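Local atomic coordinates of molybdenum cofactor biosynthesis protein (PDB entry 1XI8), a protein that probably acts as a molybdopterin molybdotransferase of the MoeA family, inserting molybdenum into molybdopterin in molybdenum cofactor biosynthesis. Residues Leu339-Pro344 against Lys361-Lys366; Gly348-Val353 against Tyr382-Glu387; Thr286-Gly291 against Phe311-Leu316; Tyr306-Phe311 against Ile373-Gln378; Glu18-Ile23 against Leu281-Thr286. All coordinates share one frame; numbering follows the deposited sequence.

The contacts form a connected group. Contact 1 and contact 2 lie in the C-terminal region of the MoeA family with their centres about 13 Å apart, and V343 joins them by packing on V353, L383 and V385. Contact 2 meets contact 3 more closely, with centres about 9 Å apart, where T287 bonds to both Y350 and E387; here the probable molybdopterin-binding domain is joined to the C-terminal sheet. Helix 307-326 serves contacts 3 and 4, whose centres are about 11 Å apart and which share F311; contact 4 also touches contacts 1 and 2. Contact 5 shares T286 with contact 3, their centres also about 11 Å apart, and brings in the N-terminal helix. Contacts 1 and 5 are the extremes, with centres about 28 Å apart.

Contact 1 of 5, residues Leu339-Pro344 against Lys361-Lys366; sequences LEDDVP and KAKVIK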
# COMPACT_ATOMS: atom_id res chain seq x y z
N LEU A 339 7.34 -20.82 -8.02
CA LEU A 339 6.82 -20.56 -9.36
C LEU A 339 5.79 -21.60 -9.79
O LEU A 339 6.01 -22.80 -9.63
CB LEU A 339 7.96 -20.52 -10.36
CG LEU A 339 8.89 -19.32 -10.24
CD1 LEU A 339 10.02 -19.47 -11.22
CD2 LEU A 339 8.12 -18.06 -10.50
N GLU A 340 4.67 -21.14 -10.33
CA GLU A 340 3.66 -22.05 -10.87
C GLU A 340 4.02 -22.39 -12.31
O GLU A 340 3.55 -23.39 -12.85
CB GLU A 340 2.25 -21.46 -10.79
CG GLU A 340 1.56 -21.59 -9.41
CD GLU A 340 0.24 -20.82 -9.31
OE1 GLU A 340 -0.48 -20.97 -8.29
OE2 GLU A 340 -0.10 -20.04 -10.23
N ASP A 341 4.85 -21.56 -12.94
CA ASP A 341 5.26 -21.77 -14.33
C ASP A 341 6.78 -21.60 -14.55
O ASP A 341 7.52 -21.18 -13.63
CB ASP A 341 4.47 -20.82 -15.25
CG ASP A 341 2.97 -20.81 -14.96
OD1 ASP A 341 2.32 -21.88 -15.09
OD2 ASP A 341 2.44 -19.73 -14.61
N ASP A 342 7.25 -21.93 -15.76
CA ASP A 342 8.64 -21.69 -16.15
C ASP A 342 8.84 -20.20 -16.49
O ASP A 342 7.93 -19.55 -17.00
CB ASP A 342 9.03 -22.52 -17.39
CG ASP A 342 9.27 -23.99 -17.07
OD1 ASP A 342 9.12 -24.82 -18.00
OD2 ASP A 342 9.62 -24.34 -15.92
N VAL A 343 10.02 -19.67 -16.20
CA VAL A 343 10.31 -18.28 -16.54
C VAL A 343 11.44 -18.26 -17.54
O VAL A 343 12.61 -18.34 -17.17
CB VAL A 343 10.69 -17.42 -15.33
CG1 VAL A 343 11.07 -16.01 -15.77
CG2 VAL A 343 9.54 -17.38 -14.35
N PRO A 344 11.08 -18.17 -18.83
CA PRO A 344 12.05 -18.19 -19.90
C PRO A 344 12.68 -16.82 -19.98
O PRO A 344 11.99 -15.81 -19.86
CB PRO A 344 11.20 -18.41 -21.14
CG PRO A 344 9.89 -17.73 -20.80
CD PRO A 344 9.69 -18.03 -19.33
N LYS A 361 2.75 -18.51 -3.46
CA LYS A 361 2.85 -18.92 -4.86
C LYS A 361 2.89 -17.75 -5.84
O LYS A 361 2.26 -16.72 -5.61
CB LYS A 361 1.67 -19.82 -5.23
CG LYS A 361 1.54 -21.11 -4.41
CD LYS A 361 0.15 -21.73 -4.64
CE LYS A 361 0.09 -23.21 -4.26
NZ LYS A 361 -1.34 -23.69 -4.23
N ALA A 362 3.64 -17.91 -6.92
CA ALA A 362 3.69 -16.90 -7.98
C ALA A 362 3.31 -17.48 -9.34
O ALA A 362 3.93 -18.43 -9.83
CB ALA A 362 5.07 -16.24 -8.06
N LYS A 363 2.28 -16.89 -9.94
CA LYS A 363 1.81 -17.30 -11.25
C LYS A 363 2.34 -16.33 -12.31
O LYS A 363 2.08 -15.14 -12.27
CB LYS A 363 0.28 -17.36 -11.25
CG LYS A 363 -0.35 -17.68 -12.59
CD LYS A 363 -0.10 -19.14 -13.04
CE LYS A 363 -1.08 -19.52 -14.17
NZ LYS A 363 -0.74 -20.81 -14.84
N VAL A 364 3.11 -16.87 -13.26
CA VAL A 364 3.68 -16.08 -14.33
C VAL A 364 2.64 -15.66 -15.37
O VAL A 364 1.93 -16.50 -15.93
CB VAL A 364 4.78 -16.88 -15.04
CG1 VAL A 364 5.37 -16.07 -16.18
CG2 VAL A 364 5.85 -17.30 -14.04
N ILE A 365 2.55 -14.36 -15.63
CA ILE A 365 1.60 -13.81 -16.60
C ILE A 365 2.13 -13.90 -18.03
O ILE A 365 3.13 -13.28 -18.37
CB ILE A 365 1.30 -12.34 -16.30
CG1 ILE A 365 1.04 -12.15 -14.80
CG2 ILE A 365 0.13 -11.86 -17.15
CD1 ILE A 365 -0.08 -13.04 -14.24
N LYS A 366 1.44 -14.66 -18.87
CA LYS A 366 1.84 -14.83 -20.27
C LYS A 366 1.33 -13.66 -21.09
O LYS A 366 0.13 -13.49 -21.23
CB LYS A 366 1.28 -16.15 -20.82
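L339 faces A362 in a parallel bridge, their side chains on one face of the sheet, with CD2 of the leucine 4.3 Å from CB of the alanine. The small residue fits a buried place that the leucine branch overlies. E340 carries the one sound backbone bond, its N donating to O of A362 at 2.9 Å. Its extended side chain runs at about a right angle across the stem of K361; OE1 stays 5.0 Å from NZ of K361, so any attraction there is probably long-range. At D341 a side chain takes over from the backbone. With CG anti to the carbonyl carbon (chi1 -48°), OD1 forms a salt bridge to NZ of K363 at 3.3 Å through its syn lone pair, while OD2 accepts a weak, bent bond (131°) from N of V364 at 3.2 Å. An alanine here would probably leave the ammonium group of K363 without its mate and the N-H of V364 without this acceptor. D342 turns away, its OD2 bonded to N of R394. V343 comes alongside, CG2 meeting CG2 of V364 at 3.7 Å; a branched apolar residue suits the buried place that V343 holds. Behind this pair V353 touches both valines, L383 and V385 pack on V343, and strand 361-364 runs between strands 334-339 and 350-358.

Contact 2 of 5, residues Gly348-Val353 against Tyr382-Glu387; sequences GRYEFV and YLVVPE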
# COMPACT_ATOMS: atom_id res chain seq x y z
N GLY A 348 22.26 -11.97 -20.84
CA GLY A 348 22.45 -10.65 -21.43
C GLY A 348 21.32 -9.68 -21.16
O GLY A 348 21.44 -8.49 -21.44
N ARG A 349 20.21 -10.18 -20.62
CA ARG A 349 19.06 -9.31 -20.40
C ARG A 349 18.57 -9.34 -18.97
O ARG A 349 18.48 -10.41 -18.36
CB ARG A 349 17.93 -9.67 -21.38
CG ARG A 349 18.36 -9.59 -22.86
CD ARG A 349 18.93 -8.21 -23.24
NE ARG A 349 17.88 -7.21 -23.25
CZ ARG A 349 16.83 -7.27 -24.08
NH1 ARG A 349 16.72 -8.29 -24.94
NH2 ARG A 349 15.89 -6.33 -24.04
N TYR A 350 18.26 -8.16 -18.42
CA TYR A 350 17.65 -8.03 -17.09
C TYR A 350 16.13 -8.02 -17.21
O TYR A 350 15.53 -6.98 -17.48
CB TYR A 350 18.12 -6.74 -16.43
CG TYR A 350 17.88 -6.70 -14.95
CD1 TYR A 350 16.69 -6.20 -14.43
CD2 TYR A 350 18.85 -7.16 -14.06
CE1 TYR A 350 16.47 -6.16 -13.07
CE2 TYR A 350 18.64 -7.12 -12.69
CZ TYR A 350 17.44 -6.62 -12.19
OH TYR A 350 17.21 -6.58 -10.84
N GLU A 351 15.50 -9.17 -17.00
CA GLU A 351 14.07 -9.26 -17.26
C GLU A 351 13.16 -8.91 -16.10
O GLU A 351 13.37 -9.35 -14.96
CB GLU A 351 13.67 -10.63 -17.81
CG GLU A 351 13.62 -10.64 -19.32
CD GLU A 351 12.60 -11.62 -19.86
OE1 GLU A 351 12.72 -12.83 -19.56
OE2 GLU A 351 11.69 -11.18 -20.59
N PHE A 352 12.15 -8.13 -16.43
CA PHE A 352 11.09 -7.75 -15.53
C PHE A 352 9.91 -8.64 -15.87
O PHE A 352 9.30 -8.50 -16.93
CB PHE A 352 10.75 -6.28 -15.79
CG PHE A 352 9.79 -5.68 -14.81
CD1 PHE A 352 8.42 -5.70 -15.04
CD2 PHE A 352 10.26 -5.06 -13.66
CE1 PHE A 352 7.53 -5.12 -14.15
CE2 PHE A 352 9.38 -4.49 -12.77
CZ PHE A 352 8.01 -4.52 -13.01
N VAL A 353 9.59 -9.58 -14.97
CA VAL A 353 8.53 -10.55 -15.21
C VAL A 353 7.34 -10.28 -14.31
O VAL A 353 7.48 -10.30 -13.08
CB VAL A 353 9.02 -11.98 -14.96
CG1 VAL A 353 7.89 -12.97 -15.17
CG2 VAL A 353 10.21 -12.31 -15.86
N TYR A 382 6.49 -8.41 -9.19
CA TYR A 382 7.39 -8.69 -10.28
C TYR A 382 8.61 -9.46 -9.82
O TYR A 382 9.06 -9.34 -8.69
CB TYR A 382 7.80 -7.40 -11.01
CG TYR A 382 8.64 -6.44 -10.21
CD1 TYR A 382 8.05 -5.42 -9.47
CD2 TYR A 382 10.03 -6.54 -10.19
CE1 TYR A 382 8.80 -4.53 -8.75
CE2 TYR A 382 10.80 -5.64 -9.46
CZ TYR A 382 10.18 -4.64 -8.74
OH TYR A 382 10.92 -3.74 -8.01
N LEU A 383 9.12 -10.25 -10.74
CA LEU A 383 10.29 -11.05 -10.55
C LEU A 383 11.38 -10.50 -11.46
O LEU A 383 11.10 -10.16 -12.61
CB LEU A 383 9.97 -12.49 -10.92
CG LEU A 383 11.06 -13.47 -11.33
CD1 LEU A 383 11.96 -13.77 -10.16
CD2 LEU A 383 10.39 -14.73 -11.85
N VAL A 384 12.60 -10.39 -10.96
CA VAL A 384 13.70 -10.01 -11.82
C VAL A 384 14.54 -11.24 -12.22
O VAL A 384 14.84 -12.09 -11.38
CB VAL A 384 14.60 -8.87 -11.20
CG1 VAL A 384 13.86 -7.55 -11.19
CG2 VAL A 384 15.10 -9.23 -9.80
N VAL A 385 14.88 -11.34 -13.50
CA VAL A 385 15.80 -12.37 -13.99
C VAL A 385 17.07 -11.66 -14.47
O VAL A 385 17.12 -11.15 -15.58
CB VAL A 385 15.18 -13.20 -15.11
CG1 VAL A 385 16.04 -14.42 -15.39
CG2 VAL A 385 13.79 -13.63 -14.71
N PRO A 386 18.09 -11.63 -13.60
CA PRO A 386 19.27 -10.74 -13.60
C PRO A 386 20.38 -10.92 -14.63
O PRO A 386 21.52 -10.53 -14.34
CB PRO A 386 19.86 -10.93 -12.18
CG PRO A 386 18.86 -11.78 -11.42
CD PRO A 386 18.10 -12.55 -12.46
N GLU A 387 20.10 -11.48 -15.80
CA GLU A 387 21.06 -11.43 -16.92
C GLU A 387 22.27 -12.38 -16.89
O GLU A 387 22.77 -12.75 -17.94
CB GLU A 387 21.50 -9.99 -17.26
CG GLU A 387 22.63 -9.42 -16.43
CD GLU A 387 22.44 -7.93 -16.18
OE1 GLU A 387 22.34 -7.18 -17.16
OE2 GLU A 387 22.37 -7.53 -15.00
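The stretch Y350-V353 and residues Y382-P386 are antiparallel neighbours within the C-terminal sheet, their axes 4.7 Å apart with N-to-C directions at 163°. E351 with V385 and V353 with L383 are hydrogen-bonded pairs, each closed by two N-H to O bonds of 2.9 Å; F352 with V384 is the non-hydrogen-bonded pair between them. Beyond the strands, N of G348 donates to O of E387. The two faces differ in character. On the aromatic one, F352 and Y382 form an offset stack between diagonal neighbours, centroids 4.5 Å apart and planes at 23°. CG of Y382 takes the crowded position between backbone N and carbonyl carbon (chi1 67°), which lays the tyrosine ring along that of F352; its CB, placed by the backbone, sits over the F352 face, 3.9 Å from the centroid, as a CH-pi contact. These flat rings suit a wall on which helix 307-326 packs against F352. Further along, CE1 of Y350 lies 3.5 Å from CG1 of V384, and E387 OE2 stands at the ring's edge, while E387 OE1 bonds to T287. On the other face CG2 of V353 meets CG2 of V385 at 4.0 Å, a smooth beta-branched surface for V343. Through strands 397-402, 334-339 and 361-364 the pairing returns to strand 350-358, a closed barrel, as in domain IV of MoeA proteins.

Contact 3 of 5, residues Thr286-Gly291 against Phe311-Leu316; sequences TTIRPG and FTQFHL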
# COMPACT_ATOMS: atom_id res chain seq x y z
N THR A 286 19.81 0.21 -21.80
CA THR A 286 20.34 -0.70 -20.80
C THR A 286 19.94 -2.14 -21.10
O THR A 286 19.27 -2.43 -22.11
CB THR A 286 19.89 -0.33 -19.36
OG1 THR A 286 18.54 -0.74 -19.15
CG2 THR A 286 20.01 1.17 -19.13
N THR A 287 20.37 -3.05 -20.21
CA THR A 287 20.13 -4.48 -20.39
C THR A 287 18.72 -4.95 -20.04
O THR A 287 18.40 -6.13 -20.22
CB THR A 287 21.15 -5.31 -19.58
OG1 THR A 287 21.11 -4.94 -18.20
CG2 THR A 287 22.55 -5.12 -20.12
N ILE A 288 17.87 -4.05 -19.54
CA ILE A 288 16.55 -4.43 -19.07
C ILE A 288 15.60 -4.74 -20.22
O ILE A 288 15.71 -4.17 -21.30
CB ILE A 288 15.89 -3.38 -18.09
CG1 ILE A 288 15.31 -2.19 -18.87
CG2 ILE A 288 16.89 -2.93 -17.00
CD1 ILE A 288 14.49 -1.22 -18.02
N ARG A 289 14.70 -5.69 -19.99
CA ARG A 289 13.65 -6.02 -20.93
C ARG A 289 12.40 -6.30 -20.12
O ARG A 289 12.45 -7.07 -19.15
CB ARG A 289 14.01 -7.25 -21.78
N PRO A 290 11.28 -5.66 -20.48
CA PRO A 290 11.17 -4.59 -21.48
C PRO A 290 11.75 -3.24 -21.01
O PRO A 290 12.24 -3.12 -19.88
CB PRO A 290 9.67 -4.45 -21.66
CG PRO A 290 9.08 -4.94 -20.39
CD PRO A 290 9.98 -6.01 -19.89
N GLY A 291 11.71 -2.24 -21.88
CA GLY A 291 12.08 -0.88 -21.48
C GLY A 291 13.53 -0.54 -21.72
O GLY A 291 14.08 0.40 -21.15
N PHE A 311 5.95 1.11 -17.28
CA PHE A 311 5.74 0.57 -15.96
C PHE A 311 7.03 -0.08 -15.45
O PHE A 311 7.44 0.12 -14.31
CB PHE A 311 4.60 -0.44 -16.03
CG PHE A 311 4.19 -1.03 -14.72
CD1 PHE A 311 3.22 -0.41 -13.95
CD2 PHE A 311 4.74 -2.21 -14.26
CE1 PHE A 311 2.82 -0.96 -12.74
CE2 PHE A 311 4.34 -2.76 -13.06
CZ PHE A 311 3.38 -2.14 -12.30
N THR A 312 7.65 -0.87 -16.32
CA THR A 312 8.90 -1.55 -16.02
C THR A 312 10.00 -0.57 -15.64
O THR A 312 10.67 -0.75 -14.63
CB THR A 312 9.37 -2.38 -17.22
OG1 THR A 312 8.45 -3.44 -17.43
CG2 THR A 312 10.75 -2.96 -16.95
N GLN A 313 10.16 0.45 -16.47
CA GLN A 313 11.14 1.49 -16.24
C GLN A 313 10.86 2.25 -14.95
O GLN A 313 11.79 2.64 -14.24
CB GLN A 313 11.20 2.44 -17.44
CG GLN A 313 11.81 1.82 -18.69
CD GLN A 313 11.62 2.67 -19.94
OE1 GLN A 313 10.72 3.52 -20.02
NE2 GLN A 313 12.46 2.43 -20.94
N PHE A 314 9.58 2.45 -14.63
CA PHE A 314 9.25 3.17 -13.40
C PHE A 314 9.72 2.42 -12.17
O PHE A 314 10.38 3.00 -11.30
CB PHE A 314 7.75 3.50 -13.26
CG PHE A 314 7.43 4.23 -11.99
CD1 PHE A 314 7.21 3.54 -10.82
CD2 PHE A 314 7.39 5.61 -11.96
CE1 PHE A 314 6.94 4.20 -9.64
CE2 PHE A 314 7.11 6.29 -10.78
CZ PHE A 314 6.88 5.58 -9.63
N HIS A 315 9.38 1.14 -12.09
CA HIS A 315 9.75 0.29 -10.96
C HIS A 315 11.25 -0.01 -10.86
O HIS A 315 11.79 -0.10 -9.77
CB HIS A 315 8.95 -1.01 -10.94
CG HIS A 315 7.55 -0.84 -10.42
ND1 HIS A 315 7.25 -0.88 -9.08
CD2 HIS A 315 6.38 -0.62 -11.06
CE1 HIS A 315 5.96 -0.70 -8.92
NE2 HIS A 315 5.41 -0.54 -10.10
N LEU A 316 11.92 -0.15 -12.00
CA LEU A 316 13.34 -0.46 -11.97
C LEU A 316 14.20 0.79 -11.77
O LEU A 316 15.34 0.69 -11.32
CB LEU A 316 13.76 -1.23 -13.22
CG LEU A 316 13.14 -2.61 -13.45
CD1 LEU A 316 13.79 -3.29 -14.61
CD2 LEU A 316 13.27 -3.48 -12.22
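The shortest polar bond here runs from NE2 of Q313 to O of G291, 2.6 Å long and nearly straight at 160°. CG of Q313 is anti to the carbonyl carbon (chi1 -70°) and the chain beyond it extended, which brings the amide to G291. The acceptor lies close to the amide plane of Q313, but the donor sits above the carbonyl plane of G291. The other amide atom, OE1, accepts from N of S304, so both ends of the group are held and its flip is fixed, a task that suits glutamine. G291 must be glycine: a CB would collide with CG of Q313 and with the preceding carbonyl. Before it, P290 follows a cis peptide, its CG crossing 3.4 Å from OG1 of T312, whose hydroxyl is bonded to O of V308. Apolar packing completes the contact tip to tip, CG2 of I288 meeting CD1 of L316 at 3.9 Å. A cis-proline turn thus seats strand 288-289 of the probable molybdopterin-binding domain on helix 307-326, where that strand pairs in parallel with strand 350-358 of the C-terminal barrel.

Contact 4 of 5, residues Tyr306-Phe311 against Ile373-Gln378; sequences YPVAVF and ISSLVQ
L376 fills the tight part of the contact, pushing its forked end into the notch between V308 and F311, which lie about one turn apart on their helix. Its CD2 is 3.4 Å from CG2 of V308, and its CD1 is 3.5 Å from CB of F311. CG of F311 is anti to the backbone N (chi1 -176°), which carries the ring out beside L376. The two side chains run alongside each other, pointing opposite ways, CD2 of L376 also reaching CD2 of F311 at 3.6 Å; a branched apolar end suits such a notch. An alanine in place of F311 would probably open a gap beside both methyl groups of L376 and leave that leucine freer to turn. Here the short helix 374-377 of the C-terminal region docks on the first turn of helix 307-326. Packing is looser at S375, whose OG stays 4.2 Å from CG2 of V308 and is bonded to O of I372; the P307-I373 approach is modelled too close to trust. Behind the short helix, Q171 and R169 of the second subunit donate to the carbonyl oxygens of L376 and V377.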
# COMPACT_ATOMS: atom_id res chain seq x y z
N TYR A 306 5.57 2.57 -24.66
CA TYR A 306 4.73 1.39 -24.45
C TYR A 306 4.44 1.21 -22.97
O TYR A 306 5.36 1.10 -22.16
CB TYR A 306 5.36 0.13 -25.04
CG TYR A 306 5.89 0.30 -26.46
CD1 TYR A 306 7.26 0.22 -26.73
CD2 TYR A 306 5.02 0.55 -27.52
CE1 TYR A 306 7.75 0.37 -28.02
CE2 TYR A 306 5.50 0.71 -28.81
CZ TYR A 306 6.86 0.62 -29.06
OH TYR A 306 7.33 0.79 -30.36
N PRO A 307 3.14 1.17 -22.61
CA PRO A 307 2.64 1.01 -21.25
C PRO A 307 3.44 0.04 -20.37
O PRO A 307 3.78 0.41 -19.24
CB PRO A 307 1.24 0.47 -21.48
CG PRO A 307 0.82 1.07 -22.73
CD PRO A 307 2.04 1.33 -23.57
N VAL A 308 3.75 -1.16 -20.86
CA VAL A 308 4.44 -2.15 -20.02
C VAL A 308 5.92 -1.80 -19.85
O VAL A 308 6.50 -2.04 -18.80
CB VAL A 308 4.24 -3.61 -20.51
CG1 VAL A 308 5.12 -3.88 -21.65
CG2 VAL A 308 4.61 -4.60 -19.43
N ALA A 309 6.52 -1.21 -20.88
CA ALA A 309 7.89 -0.72 -20.79
C ALA A 309 7.99 0.46 -19.82
O ALA A 309 8.94 0.57 -19.07
CB ALA A 309 8.42 -0.33 -22.17
N VAL A 310 6.99 1.33 -19.86
CA VAL A 310 6.94 2.50 -18.99
C VAL A 310 6.81 2.08 -17.53
O VAL A 310 7.50 2.62 -16.66
CB VAL A 310 5.80 3.44 -19.40
CG1 VAL A 310 5.61 4.52 -18.36
CG2 VAL A 310 6.10 4.06 -20.75
N PHE A 311 5.95 1.11 -17.28
CA PHE A 311 5.74 0.57 -15.96
C PHE A 311 7.03 -0.08 -15.45
O PHE A 311 7.44 0.12 -14.31
CB PHE A 311 4.60 -0.44 -16.03
CG PHE A 311 4.19 -1.03 -14.72
CD1 PHE A 311 3.22 -0.41 -13.95
CD2 PHE A 311 4.74 -2.21 -14.26
CE1 PHE A 311 2.82 -0.96 -12.74
CE2 PHE A 311 4.34 -2.76 -13.06
CZ PHE A 311 3.38 -2.14 -12.30
N ILE A 373 -1.23 -3.66 -21.71
CA ILE A 373 -1.38 -3.35 -20.29
C ILE A 373 -2.18 -4.37 -19.47
O ILE A 373 -2.30 -4.22 -18.24
CB ILE A 373 -2.01 -1.95 -20.07
CG1 ILE A 373 -3.48 -1.96 -20.44
CG2 ILE A 373 -1.37 -0.92 -20.96
CD1 ILE A 373 -4.02 -0.55 -20.59
N SER A 374 -2.75 -5.39 -20.10
CA SER A 374 -3.52 -6.37 -19.31
C SER A 374 -2.60 -7.24 -18.45
O SER A 374 -3.03 -7.75 -17.41
CB SER A 374 -4.46 -7.22 -20.18
OG SER A 374 -3.76 -8.28 -20.79
N SER A 375 -1.35 -7.42 -18.87
CA SER A 375 -0.39 -8.17 -18.06
C SER A 375 -0.03 -7.38 -16.81
O SER A 375 0.28 -7.96 -15.77
CB SER A 375 0.87 -8.56 -18.84
OG SER A 375 1.53 -7.43 -19.36
N LEU A 376 -0.10 -6.05 -16.90
CA LEU A 376 0.14 -5.21 -15.74
C LEU A 376 -0.99 -5.36 -14.71
O LEU A 376 -0.73 -5.41 -13.50
CB LEU A 376 0.31 -3.75 -16.15
CG LEU A 376 1.48 -3.42 -17.09
CD1 LEU A 376 1.63 -1.92 -17.27
CD2 LEU A 376 2.78 -4.03 -16.61
N VAL A 377 -2.22 -5.45 -15.19
CA VAL A 377 -3.37 -5.48 -14.28
C VAL A 377 -3.61 -6.87 -13.72
O VAL A 377 -4.20 -7.02 -12.66
CB VAL A 377 -4.68 -4.98 -14.95
CG1 VAL A 377 -4.45 -3.69 -15.71
CG2 VAL A 377 -5.26 -6.03 -15.84
N GLN A 378 -3.16 -7.89 -14.43
CA GLN A 378 -3.34 -9.26 -13.93
C GLN A 378 -2.19 -9.69 -13.04
O GLN A 378 -2.13 -10.84 -12.61
CB GLN A 378 -3.52 -10.24 -15.09
CG GLN A 378 -4.83 -10.08 -15.81
CD GLN A 378 -4.94 -11.02 -17.00
OE1 GLN A 378 -4.03 -11.82 -17.26
NE2 GLN A 378 -6.06 -10.94 -17.73

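Contact 5 of 5, residues Glu18-Ile23 against Leu281-Thr286; sequences EEALSI and LLFHGT
The ring of F283 is addressed from two directions by helix 17-26. A20 comes over one face, its CB 4.0 Å from the centroid and only 11° off the ring normal, a centred CH-pi contact; I23, three residues on, meets the edge instead, with CG2 in the ring plane and 3.8 Å from CD1. CG of F283 lies between the backbone N and the carbonyl carbon (chi1 65°), the rotation that turns the ring toward the helix. Alanine suits the place over the face, since a methyl lets the helix come down closely: O of A20 is 3.3 Å from CE1 of the ring. Around this centre, CG2 of I23 also touches CB of L282 at 3.8 Å, crossing at a slant, while CB of A20 reaches CG2 of T286 at 4.0 Å. F317 of helix 307-326 packs against A20 as well. Here a helix of the MoeA N-terminal region docks on strand 283-284, an outermost strand of the mixed sheet in the probable molybdopterin-binding domain.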
# COMPACT_ATOMS: atom_id res chain seq x y z
N GLU A 18 22.43 -2.64 -12.89
CA GLU A 18 22.90 -2.15 -11.57
C GLU A 18 23.86 -0.98 -11.67
O GLU A 18 23.80 -0.05 -10.87
CB GLU A 18 23.50 -3.29 -10.74
CG GLU A 18 22.44 -4.13 -10.05
CD GLU A 18 22.87 -5.56 -9.87
OE1 GLU A 18 24.08 -5.79 -9.55
OE2 GLU A 18 22.02 -6.47 -10.07
N GLU A 19 24.74 -1.04 -12.66
CA GLU A 19 25.64 0.05 -13.01
C GLU A 19 24.81 1.28 -13.40
O GLU A 19 25.08 2.39 -12.92
CB GLU A 19 26.52 -0.42 -14.17
CG GLU A 19 27.60 0.49 -14.66
CD GLU A 19 28.44 -0.19 -15.77
OE1 GLU A 19 28.79 0.49 -16.77
OE2 GLU A 19 28.73 -1.42 -15.65
N ALA A 20 23.79 1.06 -14.24
CA ALA A 20 22.83 2.12 -14.62
C ALA A 20 22.08 2.72 -13.42
O ALA A 20 22.01 3.95 -13.28
CB ALA A 20 21.84 1.59 -15.63
N LEU A 21 21.53 1.86 -12.55
CA LEU A 21 20.78 2.32 -11.38
C LEU A 21 21.60 3.17 -10.41
O LEU A 21 21.14 4.20 -9.93
CB LEU A 21 20.13 1.16 -10.63
CG LEU A 21 19.30 1.58 -9.41
CD1 LEU A 21 18.09 2.39 -9.82
CD2 LEU A 21 18.89 0.38 -8.56
N SER A 22 22.82 2.73 -10.12
CA SER A 22 23.67 3.49 -9.19
C SER A 22 24.13 4.81 -9.80
O SER A 22 24.45 5.76 -9.08
CB SER A 22 24.85 2.65 -8.69
OG SER A 22 25.42 1.90 -9.75
N ILE A 23 24.14 4.89 -11.12
CA ILE A 23 24.45 6.15 -11.78
C ILE A 23 23.35 7.17 -11.51
O ILE A 23 23.65 8.34 -11.23
CB ILE A 23 24.68 5.97 -13.30
CG1 ILE A 23 26.09 5.42 -13.55
CG2 ILE A 23 24.48 7.28 -14.05
CD1 ILE A 23 26.33 5.00 -14.98
N LEU A 281 22.71 12.86 -21.45
CA LEU A 281 22.42 11.59 -20.79
C LEU A 281 23.69 10.92 -20.27
O LEU A 281 24.71 10.88 -20.95
CB LEU A 281 21.70 10.66 -21.77
CG LEU A 281 20.46 11.25 -22.48
CD1 LEU A 281 20.23 10.59 -23.84
CD2 LEU A 281 19.23 11.15 -21.60
N LEU A 282 23.61 10.38 -19.05
CA LEU A 282 24.73 9.66 -18.46
C LEU A 282 24.73 8.21 -18.94
O LEU A 282 25.73 7.49 -18.81
CB LEU A 282 24.65 9.71 -16.94
CG LEU A 282 24.62 11.11 -16.32
CD1 LEU A 282 24.64 11.03 -14.80
CD2 LEU A 282 25.76 11.98 -16.82
N PHE A 283 23.59 7.78 -19.49
CA PHE A 283 23.45 6.48 -20.15
C PHE A 283 22.17 6.48 -20.98
O PHE A 283 21.27 7.28 -20.74
CB PHE A 283 23.47 5.30 -19.16
CG PHE A 283 22.31 5.26 -18.20
CD1 PHE A 283 22.43 5.77 -16.91
CD2 PHE A 283 21.09 4.69 -18.58
CE1 PHE A 283 21.36 5.73 -16.03
CE2 PHE A 283 20.03 4.65 -17.70
CZ PHE A 283 20.17 5.16 -16.43
N HIS A 284 22.11 5.60 -21.96
CA HIS A 284 20.99 5.55 -22.88
C HIS A 284 20.96 4.17 -23.51
O HIS A 284 21.76 3.85 -24.38
CB HIS A 284 21.15 6.63 -23.94
CG HIS A 284 19.95 6.81 -24.82
ND1 HIS A 284 18.67 6.49 -24.41
CD2 HIS A 284 19.83 7.29 -26.08
CE1 HIS A 284 17.82 6.76 -25.38
NE2 HIS A 284 18.50 7.25 -26.40
N GLY A 285 20.02 3.35 -23.05
CA GLY A 285 19.95 1.96 -23.45
C GLY A 285 20.59 1.12 -22.37
O GLY A 285 21.77 1.30 -22.05
N THR A 286 19.81 0.21 -21.80
CA THR A 286 20.34 -0.70 -20.80
C THR A 286 19.94 -2.14 -21.10
O THR A 286 19.27 -2.43 -22.11
CB THR A 286 19.89 -0.33 -19.36
OG1 THR A 286 18.54 -0.74 -19.15
CG2 THR A 286 20.01 1.17 -19.13